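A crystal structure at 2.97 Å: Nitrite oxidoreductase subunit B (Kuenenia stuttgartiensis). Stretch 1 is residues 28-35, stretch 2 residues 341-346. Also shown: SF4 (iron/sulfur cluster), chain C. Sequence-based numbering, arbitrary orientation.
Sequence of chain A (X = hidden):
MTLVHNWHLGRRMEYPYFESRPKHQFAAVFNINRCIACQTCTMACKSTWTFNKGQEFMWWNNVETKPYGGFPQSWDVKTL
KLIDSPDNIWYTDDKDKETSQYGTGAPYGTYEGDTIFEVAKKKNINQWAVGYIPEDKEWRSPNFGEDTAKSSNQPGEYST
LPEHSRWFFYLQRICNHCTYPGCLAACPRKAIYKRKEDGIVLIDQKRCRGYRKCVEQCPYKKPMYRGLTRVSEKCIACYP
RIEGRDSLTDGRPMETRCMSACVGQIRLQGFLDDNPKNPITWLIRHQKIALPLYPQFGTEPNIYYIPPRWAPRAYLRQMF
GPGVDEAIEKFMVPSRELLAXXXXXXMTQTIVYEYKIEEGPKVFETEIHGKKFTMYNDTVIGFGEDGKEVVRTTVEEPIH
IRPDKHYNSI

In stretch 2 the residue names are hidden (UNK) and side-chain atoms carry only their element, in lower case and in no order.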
# COMPACT_ATOMS: atom_id res chain seq x y z
N ALA A 28 14.49 -12.65 16.06
CA ALA A 28 13.10 -12.24 15.95
C ALA A 28 12.29 -13.40 15.39
O ALA A 28 12.81 -14.29 14.73
CB ALA A 28 12.94 -11.00 15.07
N VAL A 29 10.99 -13.37 15.68
CA VAL A 29 10.05 -14.39 15.22
C VAL A 29 9.00 -13.70 14.36
O VAL A 29 8.37 -12.73 14.79
CB VAL A 29 9.38 -15.12 16.40
CG1 VAL A 29 8.22 -15.97 15.92
CG2 VAL A 29 10.41 -15.96 17.15
N PHE A 30 8.80 -14.22 13.14
CA PHE A 30 7.83 -13.67 12.20
C PHE A 30 6.70 -14.68 12.04
O PHE A 30 6.94 -15.81 11.60
CB PHE A 30 8.47 -13.38 10.84
CG PHE A 30 9.49 -12.27 10.84
CD1 PHE A 30 9.90 -11.67 12.02
CD2 PHE A 30 10.04 -11.83 9.65
CE1 PHE A 30 10.84 -10.66 12.01
CE2 PHE A 30 10.98 -10.81 9.63
CZ PHE A 30 11.37 -10.23 10.81
N ASN A 31 5.48 -14.27 12.37
CA ASN A 31 4.30 -15.12 12.17
C ASN A 31 3.78 -14.84 10.76
O ASN A 31 2.99 -13.93 10.54
CB ASN A 31 3.25 -14.85 13.23
CG ASN A 31 2.14 -15.89 13.22
OD1 ASN A 31 2.12 -16.79 12.38
ND2 ASN A 31 1.20 -15.76 14.16
N ILE A 32 4.23 -15.66 9.80
CA ILE A 32 3.83 -15.48 8.41
C ILE A 32 2.32 -15.56 8.24
O ILE A 32 1.75 -14.89 7.37
CB ILE A 32 4.55 -16.52 7.52
CG1 ILE A 32 6.07 -16.41 7.67
CG2 ILE A 32 4.17 -16.33 6.06
CD1 ILE A 32 6.82 -17.46 6.89
N ASN A 33 1.66 -16.36 9.07
CA ASN A 33 0.21 -16.52 8.98
C ASN A 33 -0.53 -15.20 9.12
O ASN A 33 -1.63 -15.05 8.58
CB ASN A 33 -0.27 -17.51 10.03
CG ASN A 33 0.26 -18.91 9.80
OD1 ASN A 33 0.01 -19.52 8.76
ND2 ASN A 33 1.01 -19.43 10.77
N ARG A 34 0.04 -14.24 9.85
CA ARG A 34 -0.61 -12.96 10.07
C ARG A 34 -0.21 -11.88 9.07
O ARG A 34 -0.80 -10.79 9.10
CB ARG A 34 -0.31 -12.44 11.48
CG ARG A 34 -0.90 -13.22 12.63
CD ARG A 34 -0.58 -12.49 13.93
NE ARG A 34 -1.09 -13.16 15.12
CZ ARG A 34 -0.95 -12.69 16.35
NH1 ARG A 34 -1.44 -13.35 17.38
NH2 ARG A 34 -0.31 -11.54 16.55
N CYS A 35 0.76 -12.14 8.21
CA CYS A 35 1.31 -11.08 7.37
C CYS A 35 0.34 -10.67 6.27
O CYS A 35 -0.46 -11.47 5.79
CB CYS A 35 2.64 -11.52 6.75
SG CYS A 35 3.56 -10.18 5.94
N UNK A 341 1.32 -15.82 24.28
CA UNK A 341 2.59 -15.28 23.81
C UNK A 341 2.41 -14.62 22.45
O UNK A 341 3.01 -13.58 22.16
c UNK A 341 3.66 -16.39 23.77
c UNK A 341 4.04 -16.81 25.18
c UNK A 341 4.89 -15.92 23.01
N UNK A 342 1.56 -15.20 21.60
CA UNK A 342 1.26 -14.56 20.32
C UNK A 342 0.52 -13.24 20.51
O UNK A 342 0.67 -12.32 19.70
c UNK A 342 1.23 -16.67 18.88
s UNK A 342 0.36 -17.51 17.55
c UNK A 342 0.44 -15.50 19.43
c UNK A 342 -1.01 -18.23 18.45
N UNK A 343 -0.28 -13.13 21.58
CA UNK A 343 -0.95 -11.88 21.91
C UNK A 343 -0.00 -10.84 22.48
O UNK A 343 -0.45 -9.74 22.82
c UNK A 343 -2.09 -12.14 22.89
o UNK A 343 -3.08 -12.97 22.30
N UNK A 344 1.28 -11.16 22.61
CA UNK A 344 2.30 -10.22 23.06
C UNK A 344 2.98 -9.49 21.90
O UNK A 344 3.67 -8.50 22.13
c UNK A 344 3.35 -10.94 23.91
c UNK A 344 4.36 -10.12 24.71
c UNK A 344 5.43 -11.03 25.29
c UNK A 344 3.67 -9.33 25.80
N UNK A 345 2.78 -9.96 20.67
CA UNK A 345 3.47 -9.38 19.52
C UNK A 345 2.99 -7.96 19.27
O UNK A 345 1.78 -7.70 19.22
c UNK A 345 3.99 -11.54 18.26
c UNK A 345 3.23 -10.24 18.27
c UNK A 345 4.63 -12.01 19.39
c UNK A 345 5.39 -13.94 18.20
c UNK A 345 4.07 -12.29 17.10
c UNK A 345 5.32 -13.21 19.37
c UNK A 345 4.76 -13.48 17.07
N UNK A 346 3.94 -7.04 19.10
CA UNK A 346 3.67 -5.66 18.70
C UNK A 346 2.68 -4.98 19.64
O UNK A 346 1.79 -4.23 19.21
c UNK A 346 5.04 -4.72 15.81
c UNK A 346 6.85 -4.64 17.49
c UNK A 346 4.23 -5.95 16.23
c UNK A 346 3.17 -5.60 17.26
n UNK A 346 7.34 -5.79 17.06
n UNK A 346 7.44 -4.00 18.50
n UNK A 346 5.77 -4.11 16.92
FE1 SF4 C . 3.17 -5.70 6.90
FE2 SF4 C . 5.89 -6.00 6.99
FE3 SF4 C . 4.27 -8.21 6.83
FE4 SF4 C . 4.36 -6.74 9.14
S1 SF4 C . 6.06 -7.93 8.20
S2 SF4 C . 2.49 -7.53 8.09
S3 SF4 C . 4.62 -4.63 8.30
S4 SF4 C . 4.50 -6.56 5.26

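Position 341 carries three side-chain carbons, the first bearing the other two, and none of them comes within reach of stretch 1. This fork at CB, with no heteroatom, identifies Val341. It lies at the end of a helix that begins earlier in the chain, and a compact apolar side chain is at home in such a buried setting.

At position 342 the side chain is an unbranched run of two carbons, a sulfur and one more carbon, and its CA-to-CB bond points toward stretch 1. The sulfur lies 3.9 Å from ND2 of Asn31, and CB of position 342 lies 3.5 Å from NH1 of Arg34. Sulfur followed by a terminal carbon means a thioether, hence Met342. A flexible, weakly polar chain suits a buried place beside both amide and guanidinium groups.

Position 343 has one carbon and then one oxygen, and its CA-to-CB bond points away from stretch 1. This is the hydroxymethyl group of Ser343. OG is hydrogen-bonded to a residue flanking one of the two stretches, so this small polar group is satisfied although buried.

Position 344 shows four carbons forked at the second. Its CA-to-CB bond points sideways and the side chain makes no contact with stretch 1. The residue is Leu344, an apolar group in a buried site. Its backbone N donates to O of Val341 at 3.0 Å.

At position 345 one carbon is followed by a six-carbon ring, with no oxygen. One ring carbon meets CG1 of Val29 at 4.2 Å, and CB of Asn31 lies at the ring edge, 4.3 Å from another. This is Phe345; the two ring atoms are CZ, in apolar contact with Val29, and CE2. The ring touches both residues, whose CA-to-CB bonds point toward stretch 2.

At position 346 three carbons lead to a nitrogen and then a carbon bearing two more nitrogens. Its CA-to-CB bond points toward stretch 1, yet the side chain makes no contact there. The guanidinium identifies Arg346, and its nitrogens are hydrogen-bonded elsewhere in the structure.

The contact joins segments more than 300 residues apart. A type I turn from Met342 to Phe345 places the backbone carbonyl of Met342 within reach of Arg34, whose NH1 and NH2 both donate weak hydrogen bonds to that O, at 3.3 and 3.4 Å. Phe345 covers the strand beside this polar link, and its CB lies 4.1 Å from Arg34 NH2. Next along the chain from Arg34, Cys35 binds FE3 of the SF4 cluster through SG at 2.3 Å, so the contact abuts a cluster-binding segment.

Stretch 2 (341-346) VMSLFR
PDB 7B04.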